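Spectinomycin phosphotransferase (PDB 3I1A) probably transfers a phosphate group from a nucleotide to the antibiotic spectinomycin, as a kinase-like aminoglycoside phosphotransferase that confers resistance. Local coordinates at residues E308-K311 with Y312-M316. Sequence-based numbering, arbitrary orientation.
Sequences ESFK and YFKEM
K314 lies over one face of the F310 ring, one turn further along helix 303-315. From CB outward, the lysine first runs beside F310 O: K314 CB sits 3.6 Å from this carbonyl oxygen, which also accepts the backbone N-H of K314 (N to O 2.9 Å). CG stays near that oxygen and reaches the ring at CE1; K314 CD comes 3.7 Å from F310 CE1. There the chain bends (chi3 -73°), which turns it across the ring instead of past it. K314 CE then stands 3.7 Å from the centroid of the F310 ring, almost on the normal, a CH-pi contact. K314 NZ ends toward CE2 of that ring, 4.0 Å from its centroid and 25° off the normal, a cation-pi contact. With its CG anti to the backbone N (chi1 -171°), F310 holds its ring beside its own carbonyl carbon, on the side from which K314 comes. The F313 and F174 rings meet edge-to-face. Facing helix 274-297, S309 OG hydrogen-bonds D295 and Y312 OH bonds D288. The F310-K314 pair, i to i+4, lies where helix 303-315 meets helix 169-180, both side chains touching F177; the aliphatic chain covers aromatic carbon, and the ammonium, probably charged, would be favoured by the ring's pi electrons.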
ATOM      1  N   GLU A 308      -0.987 -16.890 -10.488  1.00 17.22           N
ATOM      2  CA  GLU A 308      -0.175 -15.744 -10.042  1.00 17.61           C
ATOM      3  C   GLU A 308      -0.168 -15.675  -8.519  1.00 17.57           C
ATOM      4  O   GLU A 308       0.876 -15.413  -7.905  1.00 17.31           O
ATOM      5  CB  GLU A 308      -0.705 -14.427 -10.616  1.00 19.45           C
ATOM      6  CG  GLU A 308      -0.627 -14.360 -12.139  1.00 27.19           C
ATOM      7  CD  GLU A 308      -1.062 -13.016 -12.709  1.00 30.72           C
ATOM      8  OE1 GLU A 308      -2.119 -12.486 -12.296  1.00 32.46           O
ATOM      9  OE2 GLU A 308      -0.345 -12.502 -13.596  1.00 36.25           O
ATOM     10  N   SER A 309      -1.330 -15.908  -7.912  1.00 17.38           N
ATOM     11  CA  SER A 309      -1.430 -15.902  -6.443  1.00 15.33           C
ATOM     12  C   SER A 309      -0.500 -16.981  -5.870  1.00 16.95           C
ATOM     13  O   SER A 309       0.178 -16.744  -4.882  1.00 17.85           O
ATOM     14  CB  SER A 309      -2.854 -16.207  -5.997  1.00 15.32           C
ATOM     15  OG  SER A 309      -3.745 -15.190  -6.411  1.00 15.48           O
ATOM     16  N   PHE A 310      -0.450 -18.147  -6.519  1.00 14.77           N
ATOM     17  CA  PHE A 310       0.385 -19.256  -6.052  1.00 15.19           C
ATOM     18  C   PHE A 310       1.870 -18.891  -6.110  1.00 15.97           C
ATOM     19  O   PHE A 310       2.606 -19.160  -5.177  1.00 16.35           O
ATOM     20  CB  PHE A 310       0.059 -20.512  -6.885  1.00 16.80           C
ATOM     21  CG  PHE A 310       0.683 -21.794  -6.371  1.00 19.69           C
ATOM     22  CD1 PHE A 310       0.961 -21.979  -5.019  1.00 19.04           C
ATOM     23  CD2 PHE A 310       0.922 -22.849  -7.249  1.00 19.94           C
ATOM     24  CE1 PHE A 310       1.465 -23.199  -4.555  1.00 20.10           C
ATOM     25  CE2 PHE A 310       1.431 -24.077  -6.788  1.00 21.42           C
ATOM     26  CZ  PHE A 310       1.701 -24.248  -5.445  1.00 19.65           C
ATOM     27  N   LYS A 311       2.303 -18.249  -7.194  1.00 15.39           N
ATOM     28  CA  LYS A 311       3.684 -17.828  -7.318  1.00 16.33           C
ATOM     29  C   LYS A 311       4.008 -16.809  -6.220  1.00 16.96           C
ATOM     30  O   LYS A 311       5.068 -16.880  -5.585  1.00 15.73           O
ATOM     31  CB  LYS A 311       3.918 -17.238  -8.725  1.00 19.74           C
ATOM     32  CG  LYS A 311       3.766 -18.305  -9.815  1.00 23.22           C
ATOM     33  CD  LYS A 311       4.224 -17.820 -11.186  1.00 28.91           C
ATOM     34  CE  LYS A 311       4.085 -18.931 -12.226  1.00 31.81           C
ATOM     35  NZ  LYS A 311       4.658 -18.520 -13.551  1.00 35.75           N
ATOM     36  N   TYR A 312       3.087 -15.878  -5.983  1.00 16.00           N
ATOM     37  CA  TYR A 312       3.302 -14.866  -4.948  1.00 18.59           C
ATOM     38  C   TYR A 312       3.431 -15.544  -3.589  1.00 18.98           C
ATOM     39  O   TYR A 312       4.349 -15.256  -2.813  1.00 18.23           O
ATOM     40  CB  TYR A 312       2.148 -13.875  -4.895  1.00 20.16           C
ATOM     41  CG  TYR A 312       2.354 -12.831  -3.816  1.00 26.58           C
ATOM     42  CD1 TYR A 312       3.455 -11.966  -3.853  1.00 29.19           C
ATOM     43  CD2 TYR A 312       1.472 -12.725  -2.745  1.00 27.91           C
ATOM     44  CE1 TYR A 312       3.662 -11.020  -2.838  1.00 30.53           C
ATOM     45  CE2 TYR A 312       1.670 -11.786  -1.731  1.00 30.03           C
ATOM     46  CZ  TYR A 312       2.760 -10.939  -1.785  1.00 31.61           C
ATOM     47  OH  TYR A 312       2.929  -9.987  -0.798  1.00 34.14           O
ATOM     48  N   PHE A 313       2.498 -16.440  -3.309  1.00 16.88           N
ATOM     49  CA  PHE A 313       2.503 -17.182  -2.055  1.00 17.07           C
ATOM     50  C   PHE A 313       3.842 -17.913  -1.862  1.00 18.34           C
ATOM     51  O   PHE A 313       4.445 -17.865  -0.781  1.00 16.14           O
ATOM     52  CB  PHE A 313       1.333 -18.178  -2.067  1.00 15.90           C
ATOM     53  CG  PHE A 313       1.067 -18.827  -0.734  1.00 18.93           C
ATOM     54  CD1 PHE A 313      -0.065 -18.487   0.011  1.00 16.89           C
ATOM     55  CD2 PHE A 313       1.945 -19.776  -0.230  1.00 18.45           C
ATOM     56  CE1 PHE A 313      -0.308 -19.096   1.251  1.00 20.33           C
ATOM     57  CE2 PHE A 313       1.707 -20.389   1.012  1.00 17.70           C
ATOM     58  CZ  PHE A 313       0.587 -20.048   1.744  1.00 17.93           C
ATOM     59  N   LYS A 314       4.335 -18.579  -2.908  1.00 15.29           N
ATOM     60  CA  LYS A 314       5.589 -19.315  -2.739  1.00 17.60           C
ATOM     61  C   LYS A 314       6.823 -18.452  -2.572  1.00 17.75           C
ATOM     62  O   LYS A 314       7.745 -18.803  -1.822  1.00 17.37           O
ATOM     63  CB  LYS A 314       5.795 -20.287  -3.903  1.00 16.22           C
ATOM     64  CG  LYS A 314       4.770 -21.413  -3.859  1.00 18.40           C
ATOM     65  CD  LYS A 314       5.070 -22.533  -4.842  1.00 22.44           C
ATOM     66  CE  LYS A 314       4.793 -22.132  -6.275  1.00 23.27           C
ATOM     67  NZ  LYS A 314       5.019 -23.311  -7.177  1.00 26.10           N
ATOM     68  N   GLU A 315       6.842 -17.327  -3.282  1.00 18.55           N
ATOM     69  CA  GLU A 315       7.970 -16.423  -3.209  1.00 20.16           C
ATOM     70  C   GLU A 315       8.216 -15.933  -1.796  1.00 19.37           C
ATOM     71  O   GLU A 315       9.358 -15.621  -1.449  1.00 19.35           O
ATOM     72  CB  GLU A 315       7.744 -15.229  -4.123  1.00 23.45           C
ATOM     73  CG  GLU A 315       7.934 -15.562  -5.582  1.00 30.30           C
ATOM     74  CD  GLU A 315       7.833 -14.333  -6.452  1.00 34.18           C
ATOM     75  OE1 GLU A 315       8.341 -14.384  -7.588  1.00 38.90           O
ATOM     76  OE2 GLU A 315       7.245 -13.325  -5.994  1.00 36.95           O
ATOM     77  N   MET A 316       7.159 -15.847  -0.987  1.00 18.54           N
ATOM     78  CA  MET A 316       7.327 -15.369   0.397  1.00 18.02           C
ATOM     79  C   MET A 316       8.282 -16.249   1.179  1.00 18.21           C
ATOM     80  O   MET A 316       8.901 -15.807   2.162  1.00 18.47           O
ATOM     81  CB  MET A 316       5.979 -15.334   1.135  1.00 17.62           C
ATOM     82  CG  MET A 316       4.943 -14.441   0.457  1.00 19.99           C
ATOM     83  SD  MET A 316       3.402 -14.195   1.382  1.00 17.82           S
ATOM     84  CE  MET A 316       2.981 -15.914   1.905  1.00 18.86           C
TER